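Local coordinates for uncharacterized protein (Bacteroides ovatus, PDB 3P02) that is of unknown function but combines an N-terminal DUF4973 domain of the E-set clan with a C-terminal BT_3044-like domain built largely of beta strands, at residues A[250-255]-A[264-269]; A[225-230]-A[246-251]; A[159-164]-A[295-300]; A[153-158]-A[191-196]. One frame throughout, in Å; residues are numbered along the deposited sequence. Where two conformers were deposited one is given.

Interaction 1: A[250-255]-A[264-269]; sequences KVSSEM and HTYIVI
This is the hairpin of strands 242-255 and 262-278, where the run Lys250 to Glu254 faces Val268 to His264 in antiparallel register. Lys250, Ser252 and Glu254 each exchange a pair of backbone bonds with Val268, Tyr266 and His264; the straightest runs from Tyr266 N to Ser252 O (2.8 Å, 177° at the hydrogen). On one face of the ladder Ser253 OG meets Thr265 OG1 at 2.8 Å, and beyond them Val251 and Ile267 lie side by side, CG2 to CG1 at 4.0 Å. The other face carries the Tyr266 ring, whose edge passes Ser252 OG (3.6 Å from CD2). His264, also on that face, is held at both ring nitrogens, ND1 by Asp300 and NE2 by Asp256. Glu254 reaches Tyr266 with its chain extended beyond CG, and the carboxylate stands nearly upright to the ring plane, at 81°. There Tyr266 OH donates to the anti side of Glu254 OE2 over 2.7 Å.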
loop_
_atom_site.group_PDB
_atom_site.type_symbol
_atom_site.label_atom_id
_atom_site.label_comp_id
_atom_site.label_asym_id
_atom_site.label_seq_id
_atom_site.Cartn_x
_atom_site.Cartn_y
_atom_site.Cartn_z
ATOM N N LYS A 250 4.745 -12.793 -18.699
ATOM C CA LYS A 250 3.668 -13.709 -19.025
ATOM C C LYS A 250 2.692 -13.692 -17.882
ATOM O O LYS A 250 3.090 -13.558 -16.712
ATOM C CB LYS A 250 4.184 -15.128 -19.268
ATOM C CG LYS A 250 5.021 -15.292 -20.533
ATOM C CD LYS A 250 5.313 -16.774 -20.822
ATOM C CE LYS A 250 4.154 -17.469 -21.503
ATOM N NZ LYS A 250 4.405 -18.923 -21.689
ATOM N N VAL A 251 1.419 -13.770 -18.221
ATOM C CA VAL A 251 0.319 -13.789 -17.252
ATOM C C VAL A 251 -0.492 -15.014 -17.546
ATOM O O VAL A 251 -0.903 -15.195 -18.696
ATOM C CB VAL A 251 -0.588 -12.527 -17.266
ATOM C CG1 VAL A 251 -1.722 -12.661 -16.252
ATOM C CG2 VAL A 251 0.185 -11.264 -16.987
ATOM N N SER A 252 -0.795 -15.822 -16.526
ATOM C CA SER A 252 -1.648 -17.010 -16.681
ATOM C C SER A 252 -2.427 -17.237 -15.412
ATOM O O SER A 252 -2.034 -16.766 -14.341
ATOM C CB SER A 252 -0.819 -18.259 -16.990
ATOM O OG SER A 252 0.178 -18.436 -15.997
ATOM N N SER A 253 -3.542 -17.932 -15.535
ATOM C CA SER A 253 -4.388 -18.261 -14.398
ATOM C C SER A 253 -4.915 -19.636 -14.578
ATOM O O SER A 253 -5.051 -20.101 -15.718
ATOM C CB SER A 253 -5.570 -17.293 -14.282
ATOM O OG SER A 253 -5.169 -15.991 -13.887
ATOM N N GLU A 254 -5.230 -20.286 -13.469
ATOM C CA GLU A 254 -5.892 -21.586 -13.460
ATOM C C GLU A 254 -6.679 -21.697 -12.172
ATOM O O GLU A 254 -6.297 -21.128 -11.150
ATOM C CB GLU A 254 -4.900 -22.749 -13.596
ATOM C CG GLU A 254 -4.045 -22.971 -12.358
ATOM C CD GLU A 254 -2.852 -23.888 -12.524
ATOM O OE1 GLU A 254 -2.826 -24.666 -13.503
ATOM O OE2 GLU A 254 -1.940 -23.826 -11.671
HETATM N N MSE A 255 -7.762 -22.441 -12.206
HETATM C CA MSE A 255 -8.534 -22.678 -10.996
HETATM C C MSE A 255 -7.880 -23.804 -10.217
HETATM O O MSE A 255 -7.339 -24.734 -10.829
HETATM C CB MSE A 255 -9.997 -23.029 -11.346
HETATM C CG MSE A 255 -10.683 -21.942 -12.173
HETATM SE SE MSE A 255 -10.637 -20.192 -11.304
HETATM C CE MSE A 255 -11.679 -20.659 -9.725
ATOM N N HIS A 264 -5.653 -19.341 -9.106
ATOM C CA HIS A 264 -4.222 -19.067 -9.012
ATOM C C HIS A 264 -3.875 -18.193 -10.186
ATOM O O HIS A 264 -4.180 -18.570 -11.324
ATOM C CB HIS A 264 -3.396 -20.352 -9.036
ATOM C CG HIS A 264 -3.700 -21.267 -7.901
ATOM N ND1 HIS A 264 -3.325 -20.965 -6.612
ATOM C CD2 HIS A 264 -4.350 -22.445 -7.905
ATOM C CE1 HIS A 264 -3.753 -21.973 -5.873
ATOM N NE2 HIS A 264 -4.378 -22.882 -6.609
ATOM N N THR A 265 -3.334 -16.995 -9.922
ATOM C CA THR A 265 -2.912 -16.077 -10.975
ATOM C C THR A 265 -1.406 -15.901 -10.886
ATOM O O THR A 265 -0.882 -15.522 -9.826
ATOM C CB THR A 265 -3.661 -14.749 -10.900
ATOM O OG1 THR A 265 -5.031 -15.016 -11.218
ATOM C CG2 THR A 265 -3.098 -13.711 -11.883
ATOM N N TYR A 266 -0.711 -16.143 -12.012
ATOM C CA TYR A 266 0.755 -16.047 -12.059
ATOM C C TYR A 266 1.208 -14.959 -12.986
ATOM O O TYR A 266 0.678 -14.826 -14.095
ATOM C CB TYR A 266 1.360 -17.395 -12.543
ATOM C CG TYR A 266 0.775 -18.613 -11.870
ATOM C CD1 TYR A 266 1.142 -18.963 -10.569
ATOM C CD2 TYR A 266 -0.141 -19.428 -12.532
ATOM C CE1 TYR A 266 0.600 -20.089 -9.943
ATOM C CE2 TYR A 266 -0.670 -20.566 -11.924
ATOM C CZ TYR A 266 -0.286 -20.900 -10.636
ATOM O OH TYR A 266 -0.832 -22.013 -10.046
ATOM N N ILE A 267 2.165 -14.139 -12.523
ATOM C CA ILE A 267 2.815 -13.143 -13.365
ATOM C C ILE A 267 4.281 -13.439 -13.256
ATOM O O ILE A 267 4.813 -13.485 -12.140
ATOM C CB ILE A 267 2.481 -11.675 -13.030
ATOM C CG1 ILE A 267 0.964 -11.456 -13.108
ATOM C CG2 ILE A 267 3.203 -10.718 -14.028
ATOM C CD1 ILE A 267 0.518 -10.092 -12.555
ATOM N N VAL A 268 4.944 -13.654 -14.389
ATOM C CA VAL A 268 6.372 -13.933 -14.354
ATOM C C VAL A 268 7.054 -12.907 -15.239
ATOM O O VAL A 268 6.698 -12.776 -16.403
ATOM C CB VAL A 268 6.732 -15.385 -14.758
ATOM C CG1 VAL A 268 8.244 -15.608 -14.672
ATOM C CG2 VAL A 268 5.991 -16.405 -13.885
ATOM N N ILE A 269 7.989 -12.148 -14.663
ATOM C CA ILE A 269 8.778 -11.124 -15.365
ATOM C C ILE A 269 10.163 -11.700 -15.614
ATOM O O ILE A 269 10.793 -12.192 -14.680
ATOM C CB ILE A 269 8.856 -9.803 -14.544
ATOM C CG1 ILE A 269 7.435 -9.245 -14.171
ATOM C CG2 ILE A 269 9.724 -8.759 -15.243
ATOM C CD1 ILE A 269 7.464 -8.212 -13.055
#

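Interaction 2: A[225-230]-A[246-251]; sequences KDLYKM and TPTYKV
Strands 228-234 and 242-255 form a beta hairpin whose strand segments meet here at 135°, well short of straight antiparallel, and the ladder is brief: Tyr228 N to Tyr249 O at 2.8 Å, Tyr249 N to Tyr228 O at 2.9 Å, then a weak bond of 3.2 Å from Met230 N to Pro247 O. The Tyr249 ring fills the middle of the contact. Its CG sits between the backbone N and the carbonyl carbon (chi1 73°), and one ring face receives Tyr228 CB in a CH-pi contact, 3.7 Å from the centroid and offset toward the rim. Lys229 O lies at the edge, near the ring plane. Met230, modelled as selenomethionine, crosses the ring at about a right angle: CG comes within 3.4 Å of Tyr249 CD1, and the selenium sits obliquely 5.0 Å from the centroid, a Met-aromatic contact. Beyond the hairpin, Tyr249 OH bonds Thr217 O and the ring meets Phe216 edge-to-face. An alanine at Tyr249 would probably open a gap beside Met230 CG, uncover Tyr228 CB and cost Thr217 O this partner. At the outer end Leu227 CD1 packs on the aliphatic part of Lys250, whose ion pair with Asp226 is long, and uncertain because Asp226 was built in two conformers. A water bridges the backbones there, 2.7 Å from Asp226 O and 3.0 Å from Val251 N.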
loop_
_atom_site.group_PDB
_atom_site.type_symbol
_atom_site.label_atom_id
_atom_site.label_comp_id
_atom_site.label_asym_id
_atom_site.label_seq_id
_atom_site.Cartn_x
_atom_site.Cartn_y
_atom_site.Cartn_z
ATOM N N LYS A 225 3.207 -16.135 -29.874
ATOM C CA LYS A 225 3.438 -16.570 -28.488
ATOM C C LYS A 225 2.696 -15.668 -27.483
ATOM O O LYS A 225 2.027 -14.727 -27.908
ATOM C CB LYS A 225 4.948 -16.602 -28.218
ATOM C CG LYS A 225 5.655 -17.742 -28.950
ATOM C CD LYS A 225 7.150 -17.528 -29.031
ATOM C CE LYS A 225 7.781 -18.567 -29.934
ATOM N NZ LYS A 225 9.259 -18.407 -30.015
ATOM N N ASP A 226 2.765 -15.957 -26.167
ATOM C CA ASP A 226 2.030 -15.110 -25.230
ATOM C C ASP A 226 2.968 -14.320 -24.285
ATOM O O ASP A 226 2.567 -13.965 -23.174
ATOM C CB ASP A 226 0.943 -15.875 -24.448
ATOM C CG ASP A 226 1.327 -17.198 -23.818
ATOM O OD1 ASP A 226 2.421 -17.700 -24.114
ATOM O OD2 ASP A 226 0.496 -17.761 -23.070
ATOM N N LEU A 227 4.183 -13.991 -24.758
ATOM C CA LEU A 227 5.102 -13.120 -24.020
ATOM C C LEU A 227 4.694 -11.688 -24.348
ATOM O O LEU A 227 4.350 -11.389 -25.505
ATOM C CB LEU A 227 6.572 -13.358 -24.407
ATOM C CG LEU A 227 7.345 -14.487 -23.730
ATOM C CD1 LEU A 227 6.918 -15.852 -24.265
ATOM C CD2 LEU A 227 8.845 -14.335 -24.022
ATOM N N TYR A 228 4.732 -10.805 -23.364
ATOM C CA TYR A 228 4.383 -9.408 -23.564
ATOM C C TYR A 228 5.560 -8.502 -23.261
ATOM O O TYR A 228 6.358 -8.795 -22.376
ATOM C CB TYR A 228 3.181 -9.025 -22.711
ATOM C CG TYR A 228 1.891 -9.573 -23.274
ATOM C CD1 TYR A 228 1.173 -8.867 -24.233
ATOM C CD2 TYR A 228 1.445 -10.845 -22.928
ATOM C CE1 TYR A 228 0.019 -9.399 -24.810
ATOM C CE2 TYR A 228 0.320 -11.407 -23.530
ATOM C CZ TYR A 228 -0.403 -10.669 -24.453
ATOM O OH TYR A 228 -1.523 -11.218 -25.034
ATOM N N LYS A 229 5.665 -7.409 -24.019
ATOM C CA LYS A 229 6.746 -6.429 -23.873
ATOM C C LYS A 229 6.552 -5.573 -22.614
ATOM O O LYS A 229 5.426 -5.337 -22.145
ATOM C CB LYS A 229 6.762 -5.464 -25.091
ATOM C CG LYS A 229 7.131 -6.123 -26.405
ATOM C CD LYS A 229 7.034 -5.096 -27.558
ATOM C CE LYS A 229 6.955 -5.813 -28.867
ATOM N NZ LYS A 229 6.922 -4.839 -29.984
HETATM N N MSE A 230 7.678 -5.067 -22.116
HETATM C CA MSE A 230 7.738 -4.136 -20.995
HETATM C C MSE A 230 8.680 -3.009 -21.316
HETATM O O MSE A 230 9.499 -3.098 -22.247
HETATM C CB MSE A 230 8.233 -4.854 -19.737
HETATM C CG MSE A 230 7.313 -5.992 -19.325
HETATM SE SE MSE A 230 7.837 -6.717 -17.642
HETATM C CE MSE A 230 7.308 -5.143 -16.590
ATOM N N THR A 246 15.177 -5.223 -22.641
ATOM C CA THR A 246 13.833 -4.832 -22.211
ATOM C C THR A 246 13.181 -6.070 -21.614
ATOM O O THR A 246 13.171 -7.157 -22.226
ATOM C CB THR A 246 12.997 -4.217 -23.340
ATOM O OG1 THR A 246 12.956 -5.151 -24.401
ATOM C CG2 THR A 246 13.541 -2.879 -23.813
ATOM N N PRO A 247 12.637 -5.957 -20.384
ATOM C CA PRO A 247 12.031 -7.151 -19.774
ATOM C C PRO A 247 10.780 -7.614 -20.523
ATOM O O PRO A 247 10.211 -6.892 -21.360
ATOM C CB PRO A 247 11.693 -6.697 -18.336
ATOM C CG PRO A 247 12.445 -5.424 -18.116
ATOM C CD PRO A 247 12.563 -4.791 -19.474
ATOM N N THR A 248 10.377 -8.866 -20.249
ATOM C CA THR A 248 9.158 -9.465 -20.807
ATOM C C THR A 248 8.320 -10.057 -19.677
ATOM O O THR A 248 8.832 -10.297 -18.575
ATOM C CB THR A 248 9.467 -10.554 -21.837
ATOM O OG1 THR A 248 10.138 -11.631 -21.163
ATOM C CG2 THR A 248 10.268 -10.041 -23.024
ATOM N N TYR A 249 7.041 -10.298 -19.933
ATOM C CA TYR A 249 6.235 -10.956 -18.908
ATOM C C TYR A 249 5.210 -11.860 -19.528
ATOM O O TYR A 249 4.847 -11.725 -20.712
ATOM C CB TYR A 249 5.555 -9.974 -17.939
ATOM C CG TYR A 249 4.396 -9.197 -18.526
ATOM C CD1 TYR A 249 4.612 -8.125 -19.385
ATOM C CD2 TYR A 249 3.085 -9.493 -18.173
ATOM C CE1 TYR A 249 3.554 -7.359 -19.867
ATOM C CE2 TYR A 249 2.010 -8.732 -18.656
ATOM C CZ TYR A 249 2.253 -7.675 -19.514
ATOM O OH TYR A 249 1.208 -6.956 -20.044
ATOM N N LYS A 250 4.745 -12.793 -18.699
ATOM C CA LYS A 250 3.668 -13.709 -19.025
ATOM C C LYS A 250 2.692 -13.692 -17.882
ATOM O O LYS A 250 3.090 -13.558 -16.712
ATOM C CB LYS A 250 4.184 -15.128 -19.268
ATOM C CG LYS A 250 5.021 -15.292 -20.533
ATOM C CD LYS A 250 5.313 -16.774 -20.822
ATOM C CE LYS A 250 4.154 -17.469 -21.503
ATOM N NZ LYS A 250 4.405 -18.923 -21.689
ATOM N N VAL A 251 1.419 -13.770 -18.221
ATOM C CA VAL A 251 0.319 -13.789 -17.252
ATOM C C VAL A 251 -0.492 -15.014 -17.546
ATOM O O VAL A 251 -0.903 -15.195 -18.696
ATOM C CB VAL A 251 -0.588 -12.527 -17.266
ATOM C CG1 VAL A 251 -1.722 -12.661 -16.252
ATOM C CG2 VAL A 251 0.185 -11.264 -16.987
HETATM O O HOH W 1 0.880 -14.301 -21.137
HETATM O O HOH W 2 0.946 -17.310 -20.390
#

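Interaction 3: A[159-164]-A[295-300]; sequences GRFSGS and LSVSRD. With EDO (1,2-ethanediol), chain C.
One face of the Phe161 ring, where strand 159-162 curls back on strand 287-302 and closes the long antiparallel sheet into a barrel-like form, is covered by Val297, with CB 3.5 Å from the centroid and only 4° off the ring normal, a CH-pi contact over the centre; Gly159 C lies at the ring edge, in plane. The same valine serves a second flat group, for its CG1 stands 4.1 Å above the centre of the Arg299 guanidinium. That branch, set between the backbone N and the carbonyl carbon (chi1 71°), also touches Phe161 CZ at 3.5 Å. The guanidinium is held by carbonyls, NH2 by those of Glu156 and Ser158 and NH1 by that of Ser314. The closure is a single antiparallel bridge: Ser162 N to Ser296 O is 2.7 Å, nearly in line with the carbonyl bond, whereas the return from Ser296 N to Ser162 O is weak at 3.4 Å. The Arg160 side chain leaves the contact, and its NH1 forms a salt bridge with Glu182. Past the bridge, Leu295 CD2 rests 3.7 Å from Ser162 O and 4.0 Å from Gly163 CA.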
loop_
_atom_site.group_PDB
_atom_site.type_symbol
_atom_site.label_atom_id
_atom_site.label_comp_id
_atom_site.label_asym_id
_atom_site.label_seq_id
_atom_site.Cartn_x
_atom_site.Cartn_y
_atom_site.Cartn_z
ATOM N N GLY A 159 2.315 -5.449 -5.825
ATOM C CA GLY A 159 2.359 -6.203 -4.590
ATOM C C GLY A 159 3.641 -6.931 -4.314
ATOM O O GLY A 159 4.714 -6.535 -4.778
ATOM N N ARG A 160 3.519 -7.985 -3.534
ATOM C CA ARG A 160 4.664 -8.717 -2.999
ATOM C C ARG A 160 5.116 -9.795 -3.972
ATOM O O ARG A 160 4.542 -10.876 -3.995
ATOM C CB ARG A 160 4.336 -9.296 -1.612
ATOM C CG ARG A 160 3.969 -8.178 -0.621
ATOM C CD ARG A 160 3.713 -8.706 0.788
ATOM N NE ARG A 160 2.571 -9.601 0.828
ATOM C CZ ARG A 160 2.617 -10.924 0.970
ATOM N NH1 ARG A 160 3.785 -11.556 1.043
ATOM N NH2 ARG A 160 1.495 -11.628 1.026
ATOM N N PHE A 161 6.182 -9.515 -4.739
ATOM C CA PHE A 161 6.698 -10.510 -5.671
ATOM C C PHE A 161 7.861 -11.275 -5.073
ATOM O O PHE A 161 8.567 -10.747 -4.212
ATOM C CB PHE A 161 7.229 -9.810 -6.962
ATOM C CG PHE A 161 6.155 -9.479 -7.964
ATOM C CD1 PHE A 161 5.081 -8.661 -7.617
ATOM C CD2 PHE A 161 6.216 -9.978 -9.253
ATOM C CE1 PHE A 161 4.063 -8.386 -8.541
ATOM C CE2 PHE A 161 5.228 -9.665 -10.189
ATOM C CZ PHE A 161 4.152 -8.867 -9.824
ATOM N N SER A 162 8.076 -12.516 -5.555
ATOM C CA SER A 162 9.277 -13.275 -5.181
ATOM C C SER A 162 10.470 -12.589 -5.845
ATOM O O SER A 162 10.457 -12.356 -7.064
ATOM C CB SER A 162 9.184 -14.730 -5.644
ATOM O OG SER A 162 8.097 -15.395 -5.031
ATOM N N GLY A 163 11.495 -12.274 -5.061
ATOM C CA GLY A 163 12.662 -11.586 -5.609
ATOM C C GLY A 163 13.945 -12.391 -5.651
ATOM O O GLY A 163 14.988 -11.859 -6.046
ATOM N N SER A 164 13.899 -13.668 -5.200
ATOM C CA SER A 164 15.135 -14.475 -5.092
ATOM C C SER A 164 15.847 -14.742 -6.428
ATOM O O SER A 164 17.020 -15.114 -6.414
ATOM C CB SER A 164 14.866 -15.799 -4.391
ATOM O OG SER A 164 14.429 -15.561 -3.059
ATOM N N LEU A 295 11.396 -11.758 -11.821
ATOM C CA LEU A 295 10.483 -11.628 -10.682
ATOM C C LEU A 295 9.231 -12.418 -10.936
ATOM O O LEU A 295 8.863 -12.615 -12.088
ATOM C CB LEU A 295 10.089 -10.157 -10.507
ATOM C CG LEU A 295 11.254 -9.180 -10.218
ATOM C CD1 LEU A 295 10.781 -7.722 -10.299
ATOM C CD2 LEU A 295 11.861 -9.434 -8.827
ATOM N N SER A 296 8.554 -12.844 -9.884
ATOM C CA SER A 296 7.310 -13.555 -10.105
ATOM C C SER A 296 6.357 -13.348 -8.952
ATOM O O SER A 296 6.772 -13.068 -7.816
ATOM C CB SER A 296 7.542 -15.050 -10.315
ATOM O OG SER A 296 8.127 -15.665 -9.184
ATOM N N VAL A 297 5.062 -13.454 -9.261
ATOM C CA VAL A 297 4.033 -13.435 -8.235
ATOM C C VAL A 297 3.106 -14.622 -8.488
ATOM O O VAL A 297 2.808 -14.965 -9.647
ATOM C CB VAL A 297 3.269 -12.081 -8.114
ATOM C CG1 VAL A 297 2.341 -11.830 -9.299
ATOM C CG2 VAL A 297 2.489 -11.994 -6.789
ATOM N N SER A 298 2.648 -15.230 -7.405
ATOM C CA SER A 298 1.685 -16.319 -7.471
ATOM C C SER A 298 0.551 -15.938 -6.506
ATOM O O SER A 298 0.730 -15.994 -5.293
ATOM C CB SER A 298 2.358 -17.638 -7.086
ATOM O OG SER A 298 1.416 -18.691 -7.030
ATOM N N ARG A 299 -0.567 -15.451 -7.050
ATOM C CA ARG A 299 -1.696 -15.008 -6.242
ATOM C C ARG A 299 -2.713 -16.113 -6.058
ATOM O O ARG A 299 -2.985 -16.833 -7.008
ATOM C CB ARG A 299 -2.424 -13.821 -6.903
ATOM C CG ARG A 299 -1.562 -12.698 -7.492
ATOM C CD ARG A 299 -2.440 -11.500 -7.808
ATOM N NE ARG A 299 -1.733 -10.424 -8.518
ATOM C CZ ARG A 299 -0.901 -9.543 -7.951
ATOM N NH1 ARG A 299 -0.582 -9.651 -6.666
ATOM N NH2 ARG A 299 -0.317 -8.599 -8.689
ATOM N N ASP A 300 -3.289 -16.216 -4.858
ATOM C CA ASP A 300 -4.409 -17.087 -4.519
ATOM C C ASP A 300 -5.578 -16.170 -4.297
ATOM O O ASP A 300 -5.517 -15.293 -3.430
ATOM C CB ASP A 300 -4.119 -17.899 -3.252
ATOM C CG ASP A 300 -3.126 -19.031 -3.430
ATOM O OD1 ASP A 300 -2.640 -19.224 -4.562
ATOM O OD2 ASP A 300 -2.815 -19.701 -2.428
HETATM C C1 EDO C . 6.140 -13.646 -2.871
HETATM O O1 EDO C . 4.897 -13.296 -3.471
HETATM C C2 EDO C . 5.885 -14.139 -1.461
HETATM O O2 EDO C . 4.929 -15.210 -1.474
#

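Interaction 4: A[153-158]-A[191-196]; sequences LFNEFS and SIVFFY
Val193 meets Asn155 and Phe157 by van der Waals contact alone, with no hydrogen bond joining the two segments. The methyl CG1 of Val193 lies 3.7 Å from Asn155 ND2 and 4.0 Å from Asn155 OD1, so it sits against the end of the amide; it also approaches Phe157 O at 4.1 Å. The Phe157 ring, further along, comes obliquely to Ser191, with CE2 4.1 Å from Ser191 CA, and stacks on Phe216. The turn makes its hydrogen bonds internally and to neighbouring residues. Asn155 CG is placed between the backbone N and the carbonyl carbon (chi1 62°), and from there OD1 accepts from Phe157 N at 2.8 Å, the donor tilted 33° from the carbonyl plane. Asn155 ND2 donates to Thr189 O in the loop leading into strand 192-196, which joins the turn to that strand indirectly. Asn155 N in turn donates to Ser158 OG at 2.9 Å. An alanine at Asn155 would probably leave Phe157 N and Thr189 O without these partners and open a gap beside Val193 CG1. The arrangement is an Asx turn set in a type I beta turn, Asn155 to Ser158, between strands 146-154 and 159-162.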
loop_
_atom_site.group_PDB
_atom_site.type_symbol
_atom_site.label_atom_id
_atom_site.label_comp_id
_atom_site.label_asym_id
_atom_site.label_seq_id
_atom_site.Cartn_x
_atom_site.Cartn_y
_atom_site.Cartn_z
ATOM N N LEU A 153 -2.653 1.085 -2.489
ATOM C CA LEU A 153 -2.992 1.008 -3.901
ATOM C C LEU A 153 -2.655 -0.385 -4.442
ATOM O O LEU A 153 -1.667 -0.995 -4.003
ATOM C CB LEU A 153 -2.172 2.043 -4.678
ATOM C CG LEU A 153 -2.627 3.492 -4.554
ATOM C CD1 LEU A 153 -1.506 4.414 -5.003
ATOM C CD2 LEU A 153 -3.916 3.721 -5.337
ATOM N N PHE A 154 -3.434 -0.855 -5.430
ATOM C CA PHE A 154 -3.072 -2.101 -6.085
ATOM C C PHE A 154 -3.509 -2.045 -7.532
ATOM O O PHE A 154 -4.412 -1.287 -7.875
ATOM C CB PHE A 154 -3.638 -3.356 -5.381
ATOM C CG PHE A 154 -5.135 -3.563 -5.473
ATOM C CD1 PHE A 154 -6.004 -2.831 -4.671
ATOM C CD2 PHE A 154 -5.669 -4.540 -6.308
ATOM C CE1 PHE A 154 -7.374 -3.094 -4.674
ATOM C CE2 PHE A 154 -7.045 -4.793 -6.325
ATOM C CZ PHE A 154 -7.894 -4.062 -5.508
ATOM N N ASN A 155 -2.822 -2.805 -8.380
ATOM C CA ASN A 155 -3.277 -2.935 -9.756
ATOM C C ASN A 155 -3.047 -4.424 -10.116
ATOM O O ASN A 155 -2.707 -5.215 -9.232
ATOM C CB ASN A 155 -2.587 -1.925 -10.689
ATOM C CG ASN A 155 -1.094 -2.091 -10.774
ATOM O OD1 ASN A 155 -0.556 -3.159 -10.564
ATOM N ND2 ASN A 155 -0.396 -1.027 -11.128
ATOM N N GLU A 156 -3.241 -4.822 -11.372
ATOM C CA GLU A 156 -3.064 -6.224 -11.769
ATOM C C GLU A 156 -1.643 -6.730 -11.529
ATOM O O GLU A 156 -1.442 -7.931 -11.343
ATOM C CB GLU A 156 -3.397 -6.380 -13.265
ATOM C CG GLU A 156 -3.205 -7.789 -13.794
ATOM C CD GLU A 156 -3.548 -8.016 -15.250
ATOM O OE1 GLU A 156 -4.001 -7.066 -15.928
ATOM O OE2 GLU A 156 -3.336 -9.155 -15.720
ATOM N N PHE A 157 -0.668 -5.817 -11.515
ATOM C CA PHE A 157 0.759 -6.178 -11.481
ATOM C C PHE A 157 1.507 -5.808 -10.240
ATOM O O PHE A 157 2.746 -5.873 -10.250
ATOM C CB PHE A 157 1.427 -5.408 -12.646
ATOM C CG PHE A 157 0.659 -5.493 -13.955
ATOM C CD1 PHE A 157 0.621 -6.680 -14.679
ATOM C CD2 PHE A 157 -0.064 -4.394 -14.432
ATOM C CE1 PHE A 157 -0.123 -6.773 -15.856
ATOM C CE2 PHE A 157 -0.785 -4.478 -15.628
ATOM C CZ PHE A 157 -0.793 -5.663 -16.339
ATOM N N SER A 158 0.800 -5.388 -9.184
ATOM C CA SER A 158 1.478 -4.866 -8.001
ATOM C C SER A 158 1.566 -5.849 -6.845
ATOM O O SER A 158 0.950 -6.909 -6.837
ATOM C CB SER A 158 0.759 -3.602 -7.531
ATOM O OG SER A 158 -0.540 -3.917 -7.042
ATOM N N SER A 191 -0.820 0.328 -15.163
ATOM C CA SER A 191 0.152 -0.514 -15.877
ATOM C C SER A 191 1.609 -0.233 -15.486
ATOM O O SER A 191 2.487 -1.021 -15.850
ATOM C CB SER A 191 0.002 -0.343 -17.391
ATOM O OG SER A 191 0.379 0.947 -17.847
ATOM N N ILE A 192 1.868 0.884 -14.776
ATOM C CA ILE A 192 3.233 1.259 -14.384
ATOM C C ILE A 192 3.372 1.058 -12.873
ATOM O O ILE A 192 2.497 1.472 -12.092
ATOM C CB ILE A 192 3.589 2.730 -14.781
ATOM C CG1 ILE A 192 3.478 2.943 -16.326
ATOM C CG2 ILE A 192 5.011 3.138 -14.252
ATOM C CD1 ILE A 192 3.551 4.447 -16.711
ATOM N N VAL A 193 4.464 0.392 -12.488
ATOM C CA VAL A 193 4.830 0.163 -11.099
ATOM C C VAL A 193 6.279 0.592 -10.909
ATOM O O VAL A 193 6.958 0.931 -11.869
ATOM C CB VAL A 193 4.661 -1.350 -10.696
ATOM C CG1 VAL A 193 3.210 -1.840 -10.842
ATOM C CG2 VAL A 193 5.628 -2.246 -11.471
ATOM N N PHE A 194 6.756 0.535 -9.676
ATOM C CA PHE A 194 8.189 0.680 -9.442
ATOM C C PHE A 194 8.590 -0.206 -8.291
ATOM O O PHE A 194 7.770 -0.527 -7.431
ATOM C CB PHE A 194 8.626 2.120 -9.159
ATOM C CG PHE A 194 8.054 2.728 -7.908
ATOM C CD1 PHE A 194 8.690 2.562 -6.673
ATOM C CD2 PHE A 194 6.894 3.501 -7.962
ATOM C CE1 PHE A 194 8.174 3.169 -5.515
ATOM C CE2 PHE A 194 6.363 4.079 -6.799
ATOM C CZ PHE A 194 7.011 3.917 -5.588
ATOM N N PHE A 195 9.843 -0.606 -8.284
ATOM C CA PHE A 195 10.424 -1.299 -7.157
ATOM C C PHE A 195 11.694 -0.527 -6.851
ATOM O O PHE A 195 12.053 0.383 -7.611
ATOM C CB PHE A 195 10.670 -2.792 -7.446
ATOM C CG PHE A 195 11.725 -3.085 -8.493
ATOM C CD1 PHE A 195 11.415 -3.040 -9.858
ATOM C CD2 PHE A 195 13.030 -3.378 -8.117
ATOM C CE1 PHE A 195 12.411 -3.250 -10.829
ATOM C CE2 PHE A 195 14.018 -3.639 -9.094
ATOM C CZ PHE A 195 13.691 -3.576 -10.433
ATOM N N TYR A 196 12.402 -0.910 -5.792
ATOM C CA TYR A 196 13.658 -0.242 -5.482
ATOM C C TYR A 196 14.853 -1.148 -5.769
ATOM O O TYR A 196 14.868 -2.300 -5.345
ATOM C CB TYR A 196 13.720 0.170 -3.994
ATOM C CG TYR A 196 12.575 1.045 -3.537
ATOM C CD1 TYR A 196 12.436 2.350 -4.007
ATOM C CD2 TYR A 196 11.630 0.568 -2.628
ATOM C CE1 TYR A 196 11.370 3.159 -3.591
ATOM C CE2 TYR A 196 10.591 1.378 -2.173
ATOM C CZ TYR A 196 10.464 2.671 -2.658
ATOM O OH TYR A 196 9.427 3.436 -2.198
#

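How the interactions relate
All four contacts reach one curled antiparallel sheet. Interactions 1 and 2, centres 12 Å apart, share Lys250 and Val251 on strand 242-255, and Ile269 CG2 packs 3.7 Å from the selenium of Met230. Interaction 3 adjoins interaction 1 from its other side, centres 10 Å apart: Ile269 N lies 2.8 Å from Leu295 O. The turn of interaction 4 touches the other three. Its Phe157 CE1 is 4.0 Å from Tyr249 CE2 of interaction 2, its Glu156 O is 3.2 Å from Ile267 CD1 of interaction 1, and its Ser158 O is 2.8 Å from Arg299 NH2 of interaction 3. With the function unknown, no active site can be assigned to these contacts; the ethanediol at interaction 3 probably comes from the crystallisation liquor.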